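Local coordinates for protein putative aspartyl-tRNA synthetase (Leishmania major, PDB 6OD8) that probably charges tRNA(Asp) with L-aspartate at the expense of ATP, as a class-II aminoacyl-tRNA synthetase with an OB-fold domain that binds nucleic acid, at residues A[55-60]-A[128-133]; A[88-93]-A[142-147]. All blocks are in the same frame, centred on the assembly; numbering follows the deposited sequence.

Interaction 1 (A[55-60]-A[128-133]); sequences AVFGAA and KEMIDF
An apolar surface contact joins Phe57, in the loop that follows helix 48-54, to Glu129, Met130 and Phe133 on one side of helix 128-136. The Phe57 side chain points at the helix and meets it with a ring face: Met130 CA lies over the ring centre, 4.0 Å from the centroid and 11° off the normal, a CH-pi contact with the helix backbone. Farther out, Phe57 CZ reaches Glu129 CB at 3.5 Å, while the Glu129 carboxylate leads away. Phe57 CD2 touches Met130 CB, whereas CD1 meets Phe133 CB obliquely at 3.6 Å; the two phenylalanine side chains slide past each other in opposite directions, with ring planes at 42°. In the OB fold a helix characteristically bridges the third and fourth strands of the barrel, and helix 128-136 has that place, between strands 114-121 and 142-151; Met130 also packs on Ala120. The loop is fastened to the same barrel by backbone hydrogen bonds of Val56 with Ile171 and Gly58 with Thr173. Phe133 CG is anti to its backbone N (chi1 176°), and the ring beyond it meets the chain corner at Gly58, whose CA stands off-centre over it, 4.2 Å from the centroid. The Val56 and Met130 side chains cross at about a right angle, Val56 CG1 touching Met130 SD at 3.5 Å.

Interaction 2 (A[88-93]-A[142-147]); sequences TVLIRA and IVDVEA
Arg92 and Asp144 lie side by side and point the same way, a non-hydrogen-bonded pair on adjacent antiparallel strands whose side chains share one face of the sheet with Leu90 and Glu146. Arg92 CG is anti to the backbone N, and a bend at chi3 (-64°) sets the position of NE. NE and NH2 meet the carboxylate side-on, one nitrogen to each oxygen. The NE bond to Asp144 OD1 is short, 2.8 Å, and almost straight at 176°, with the oxygen in the guanidinium plane; NE approaches on the syn side of OD1 but out of the carboxylate plane. NH2 meets the syn lone pair of Asp144 OD2 at 3.1 Å and is less straight. The two flat groups are twisted by 31°. In the conformer given, Ile142 CG2 touches Arg92 CG.

At the other end of the strand pair, the Thr88 and Glu146 side chains cross, Thr88 CG2 near Glu146 CG in the conformer given, while Thr88 OG1 bonds to Thr148 and Glu146 OE1 to Lys170. Between these ends Leu90 brings CD1 across to Val145 O, at 3.6 Å. Val89, Ile91 and Ala93 pair with Ala147, Val145 and Val143 through six backbone hydrogen bonds, and their side chains take the opposite face. There Ile91 and Ala147 meet Leu166, and Ala93, Val143 and Val145 pack on Leu109, as expected for the interior of the five-stranded OB barrel, in which strands 1 and 4 are neighbours.

Arg92 NH1 bonds to Asp321 O of the second subunit, and Trp521 of that subunit packs on the arginine. The paired grip is consistent with Asp144 holding the guanidinium in the orientation in which NH1 reaches that subunit, and the carboxylate would partly balance its charge there.

Interaction 2 lies within the OB barrel, whereas interaction 1 packs the loop after helix 48-54 on the barrel's helix; their centres are 13 Å apart and they do not touch. Interaction 2 is part of the barrel wall, largely buried on one face, and rests on backbone hydrogen bonds with an added salt bridge; interaction 1 is a smaller patch at the surface, made of aromatic and apolar packing. Helix 128-136 of interaction 1 is followed in the chain by strand 142-151 of interaction 2, and both contacts lean on strand 170-173. They also differ in reach, as interaction 2 extends to the second subunit whereas interaction 1 stays within its own chain.

Interaction 1 (A[55-60]-A[128-133])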
loop_
_atom_site.group_PDB
_atom_site.type_symbol
_atom_site.label_atom_id
_atom_site.label_comp_id
_atom_site.label_asym_id
_atom_site.label_seq_id
_atom_site.Cartn_x
_atom_site.Cartn_y
_atom_site.Cartn_z
ATOM N N ALA A 55 -25.000 -39.029 -8.203
ATOM C CA ALA A 55 -25.177 -37.808 -8.976
ATOM C C ALA A 55 -25.972 -36.757 -8.217
ATOM O O ALA A 55 -25.900 -35.578 -8.569
ATOM C CB ALA A 55 -25.889 -38.105 -10.294
ATOM N N VAL A 56 -26.737 -37.157 -7.207
ATOM C CA VAL A 56 -27.670 -36.268 -6.530
ATOM C C VAL A 56 -27.057 -35.656 -5.275
ATOM O O VAL A 56 -27.233 -34.466 -5.012
ATOM C CB VAL A 56 -28.976 -37.022 -6.195
ATOM C CG1 VAL A 56 -29.926 -36.115 -5.431
ATOM C CG2 VAL A 56 -29.636 -37.530 -7.460
ATOM N N PHE A 57 -26.333 -36.454 -4.495
ATOM C CA PHE A 57 -25.777 -35.982 -3.238
ATOM C C PHE A 57 -24.546 -36.815 -2.910
ATOM O O PHE A 57 -24.388 -37.940 -3.396
ATOM C CB PHE A 57 -26.819 -36.055 -2.113
ATOM C CG PHE A 57 -27.217 -37.460 -1.749
ATOM C CD1 PHE A 57 -26.553 -38.139 -0.737
ATOM C CD2 PHE A 57 -28.244 -38.099 -2.417
ATOM C CE1 PHE A 57 -26.904 -39.430 -0.404
ATOM C CE2 PHE A 57 -28.603 -39.399 -2.090
ATOM C CZ PHE A 57 -27.932 -40.064 -1.083
ATOM N N GLY A 58 -23.676 -36.245 -2.076
ATOM C CA GLY A 58 -22.465 -36.928 -1.663
ATOM C C GLY A 58 -21.260 -36.011 -1.665
ATOM O O GLY A 58 -21.403 -34.794 -1.520
ATOM N N ALA A 59 -20.062 -36.563 -1.817
ATOM C CA ALA A 59 -18.853 -35.751 -1.842
ATOM C C ALA A 59 -18.440 -35.544 -3.294
ATOM O O ALA A 59 -18.264 -36.516 -4.032
ATOM C CB ALA A 59 -17.725 -36.404 -1.045
ATOM N N ALA A 60 -18.304 -34.287 -3.706
ATOM C CA ALA A 60 -17.859 -34.019 -5.063
ATOM C C ALA A 60 -16.367 -34.318 -5.196
ATOM O O ALA A 60 -15.627 -34.249 -4.211
ATOM C CB ALA A 60 -18.134 -32.570 -5.442
ATOM N N LYS A 128 -35.159 -39.980 0.492
ATOM C CA LYS A 128 -34.907 -39.837 1.924
ATOM C C LYS A 128 -33.419 -39.876 2.245
ATOM O O LYS A 128 -32.975 -39.229 3.199
ATOM C CB LYS A 128 -35.636 -40.931 2.708
ATOM N N GLU A 129 -32.634 -40.621 1.457
ATOM C CA GLU A 129 -31.188 -40.672 1.670
ATOM C C GLU A 129 -30.546 -39.293 1.585
ATOM O O GLU A 129 -29.540 -39.030 2.259
ATOM C CB GLU A 129 -30.547 -41.611 0.643
ATOM C CG GLU A 129 -30.818 -43.097 0.886
ATOM C CD GLU A 129 -32.162 -43.557 0.374
ATOM O OE1 GLU A 129 -33.002 -42.705 0.019
ATOM O OE2 GLU A 129 -32.375 -44.786 0.321
ATOM N N MET A 130 -31.106 -38.398 0.765
ATOM C CA MET A 130 -30.515 -37.075 0.612
ATOM C C MET A 130 -30.883 -36.158 1.780
ATOM O O MET A 130 -30.059 -35.347 2.215
ATOM C CB MET A 130 -30.938 -36.459 -0.724
ATOM C CG MET A 130 -30.300 -35.110 -0.988
ATOM S SD MET A 130 -30.861 -34.321 -2.514
ATOM C CE MET A 130 -31.682 -32.866 -1.874
ATOM N N ILE A 131 -32.107 -36.280 2.302
ATOM C CA ILE A 131 -32.488 -35.552 3.510
ATOM C C ILE A 131 -31.616 -35.986 4.683
ATOM O O ILE A 131 -31.164 -35.152 5.484
ATOM C CB ILE A 131 -33.990 -35.746 3.810
ATOM C CG1 ILE A 131 -34.838 -34.676 3.112
ATOM C CG2 ILE A 131 -34.254 -35.673 5.301
ATOM C CD1 ILE A 131 -34.828 -34.740 1.614
ATOM N N ASP A 132 -31.353 -37.297 4.791
ATOM C CA ASP A 132 -30.422 -37.794 5.806
ATOM C C ASP A 132 -29.028 -37.229 5.600
ATOM O O ASP A 132 -28.353 -36.849 6.567
ATOM C CB ASP A 132 -30.349 -39.318 5.773
ATOM C CG ASP A 132 -31.684 -39.980 6.064
ATOM O OD1 ASP A 132 -32.450 -39.442 6.893
ATOM O OD2 ASP A 132 -31.958 -41.041 5.459
ATOM N N PHE A 133 -28.560 -37.201 4.347
ATOM C CA PHE A 133 -27.237 -36.661 4.064
ATOM C C PHE A 133 -27.139 -35.208 4.499
ATOM O O PHE A 133 -26.175 -34.812 5.165
ATOM C CB PHE A 133 -26.920 -36.796 2.574
ATOM C CG PHE A 133 -25.610 -36.186 2.184
ATOM C CD1 PHE A 133 -24.413 -36.801 2.511
ATOM C CD2 PHE A 133 -25.573 -34.985 1.484
ATOM C CE1 PHE A 133 -23.184 -36.224 2.149
ATOM C CE2 PHE A 133 -24.360 -34.410 1.115
ATOM C CZ PHE A 133 -23.164 -35.029 1.450
#

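Interaction 2 (A[88-93]-A[142-147])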
loop_
_atom_site.group_PDB
_atom_site.type_symbol
_atom_site.label_atom_id
_atom_site.label_comp_id
_atom_site.label_asym_id
_atom_site.label_seq_id
_atom_site.Cartn_x
_atom_site.Cartn_y
_atom_site.Cartn_z
ATOM N N THR A 88 -33.576 -22.678 -11.178
ATOM C CA THR A 88 -32.711 -23.597 -10.448
ATOM C C THR A 88 -31.270 -23.209 -10.738
ATOM O O THR A 88 -30.876 -23.149 -11.907
ATOM C CB THR A 88 -32.963 -25.049 -10.853
ATOM O OG1 THR A 88 -34.284 -25.437 -10.467
ATOM C CG2 THR A 88 -31.965 -25.951 -10.169
ATOM N N VAL A 89 -30.488 -22.927 -9.683
ATOM C CA VAL A 89 -29.141 -22.383 -9.842
ATOM C C VAL A 89 -28.135 -23.206 -9.044
ATOM O O VAL A 89 -28.484 -24.005 -8.174
ATOM C CB VAL A 89 -29.055 -20.900 -9.414
ATOM C CG1 VAL A 89 -29.963 -20.038 -10.278
ATOM C CG2 VAL A 89 -29.430 -20.766 -7.959
ATOM N N LEU A 90 -26.862 -22.972 -9.342
ATOM C CA LEU A 90 -25.743 -23.638 -8.685
ATOM C C LEU A 90 -25.056 -22.638 -7.774
ATOM O O LEU A 90 -24.568 -21.610 -8.246
ATOM C CB LEU A 90 -24.750 -24.175 -9.716
ATOM C CG LEU A 90 -23.473 -24.794 -9.153
ATOM C CD1 LEU A 90 -23.795 -26.069 -8.385
ATOM C CD2 LEU A 90 -22.503 -25.063 -10.289
ATOM N N ILE A 91 -25.007 -22.949 -6.486
ATOM C CA ILE A 91 -24.409 -22.070 -5.490
ATOM C C ILE A 91 -23.352 -22.852 -4.723
ATOM O O ILE A 91 -23.535 -24.035 -4.417
ATOM C CB ILE A 91 -25.479 -21.509 -4.528
ATOM C CG1 ILE A 91 -26.620 -20.862 -5.317
ATOM C CG2 ILE A 91 -24.869 -20.494 -3.573
ATOM C CD1 ILE A 91 -27.985 -21.069 -4.683
ATOM N N ARG A 92 -22.242 -22.181 -4.407
ATOM C CA ARG A 92 -21.243 -22.713 -3.490
ATOM C C ARG A 92 -21.298 -21.896 -2.204
ATOM O O ARG A 92 -21.193 -20.666 -2.248
ATOM C CB ARG A 92 -19.850 -22.653 -4.119
ATOM C CG ARG A 92 -18.772 -23.263 -3.257
ATOM C CD ARG A 92 -17.512 -23.439 -4.083
ATOM N NE ARG A 92 -17.741 -24.406 -5.168
ATOM C CZ ARG A 92 -16.854 -24.700 -6.118
ATOM N NH1 ARG A 92 -15.668 -24.095 -6.120
ATOM N NH2 ARG A 92 -17.156 -25.599 -7.068
ATOM N N ALA A 93 -21.480 -22.565 -1.063
ATOM C CA ALA A 93 -21.699 -21.838 0.177
ATOM C C ALA A 93 -21.228 -22.657 1.372
ATOM O O ALA A 93 -21.037 -23.875 1.290
ATOM C CB ALA A 93 -23.189 -21.484 0.353
ATOM N N ILE A 142 -18.179 -26.665 3.043
ATOM C CA ILE A 142 -18.562 -25.909 1.862
ATOM C C ILE A 142 -19.251 -26.868 0.899
ATOM O O ILE A 142 -18.750 -27.964 0.632
ATOM C CB ILE A 142 -17.348 -25.224 1.222
ATOM C CG1 ILE A 142 -16.823 -24.139 2.171
ATOM C CG2 ILE A 142 -17.736 -24.630 -0.117
ATOM C CD1 ILE A 142 -15.489 -23.570 1.762
ATOM N N VAL A 143 -20.429 -26.468 0.411
ATOM C CA VAL A 143 -21.251 -27.340 -0.423
ATOM C C VAL A 143 -21.526 -26.666 -1.758
ATOM O O VAL A 143 -21.580 -25.440 -1.849
ATOM C CB VAL A 143 -22.585 -27.710 0.267
ATOM C CG1 VAL A 143 -22.360 -28.644 1.446
ATOM C CG2 VAL A 143 -23.353 -26.453 0.686
ATOM N N ASP A 144 -21.685 -27.483 -2.807
ATOM C CA ASP A 144 -22.270 -27.059 -4.070
ATOM C C ASP A 144 -23.711 -27.535 -4.056
ATOM O O ASP A 144 -23.958 -28.737 -3.946
ATOM C CB ASP A 144 -21.546 -27.674 -5.271
ATOM C CG ASP A 144 -20.324 -26.893 -5.694
ATOM O OD1 ASP A 144 -20.222 -25.697 -5.359
ATOM O OD2 ASP A 144 -19.467 -27.484 -6.381
ATOM N N VAL A 145 -24.657 -26.614 -4.154
ATOM C CA VAL A 145 -26.078 -26.942 -4.125
ATOM C C VAL A 145 -26.696 -26.521 -5.450
ATOM O O VAL A 145 -26.420 -25.420 -5.941
ATOM C CB VAL A 145 -26.783 -26.258 -2.939
ATOM C CG1 VAL A 145 -28.287 -26.436 -3.021
ATOM C CG2 VAL A 145 -26.254 -26.811 -1.626
ATOM N N GLU A 146 -27.489 -27.410 -6.045
ATOM C CA GLU A 146 -28.400 -27.067 -7.126
ATOM C C GLU A 146 -29.778 -26.878 -6.504
ATOM O O GLU A 146 -30.299 -27.804 -5.878
ATOM C CB GLU A 146 -28.418 -28.172 -8.185
ATOM C CG GLU A 146 -29.497 -28.030 -9.223
ATOM C CD GLU A 146 -29.356 -29.033 -10.362
ATOM O OE1 GLU A 146 -30.158 -29.993 -10.423
ATOM O OE2 GLU A 146 -28.436 -28.858 -11.193
ATOM N N ALA A 147 -30.355 -25.685 -6.649
ATOM C CA ALA A 147 -31.585 -25.402 -5.917
ATOM C C ALA A 147 -32.413 -24.355 -6.636
ATOM O O ALA A 147 -31.867 -23.449 -7.271
ATOM C CB ALA A 147 -31.295 -24.912 -4.493
#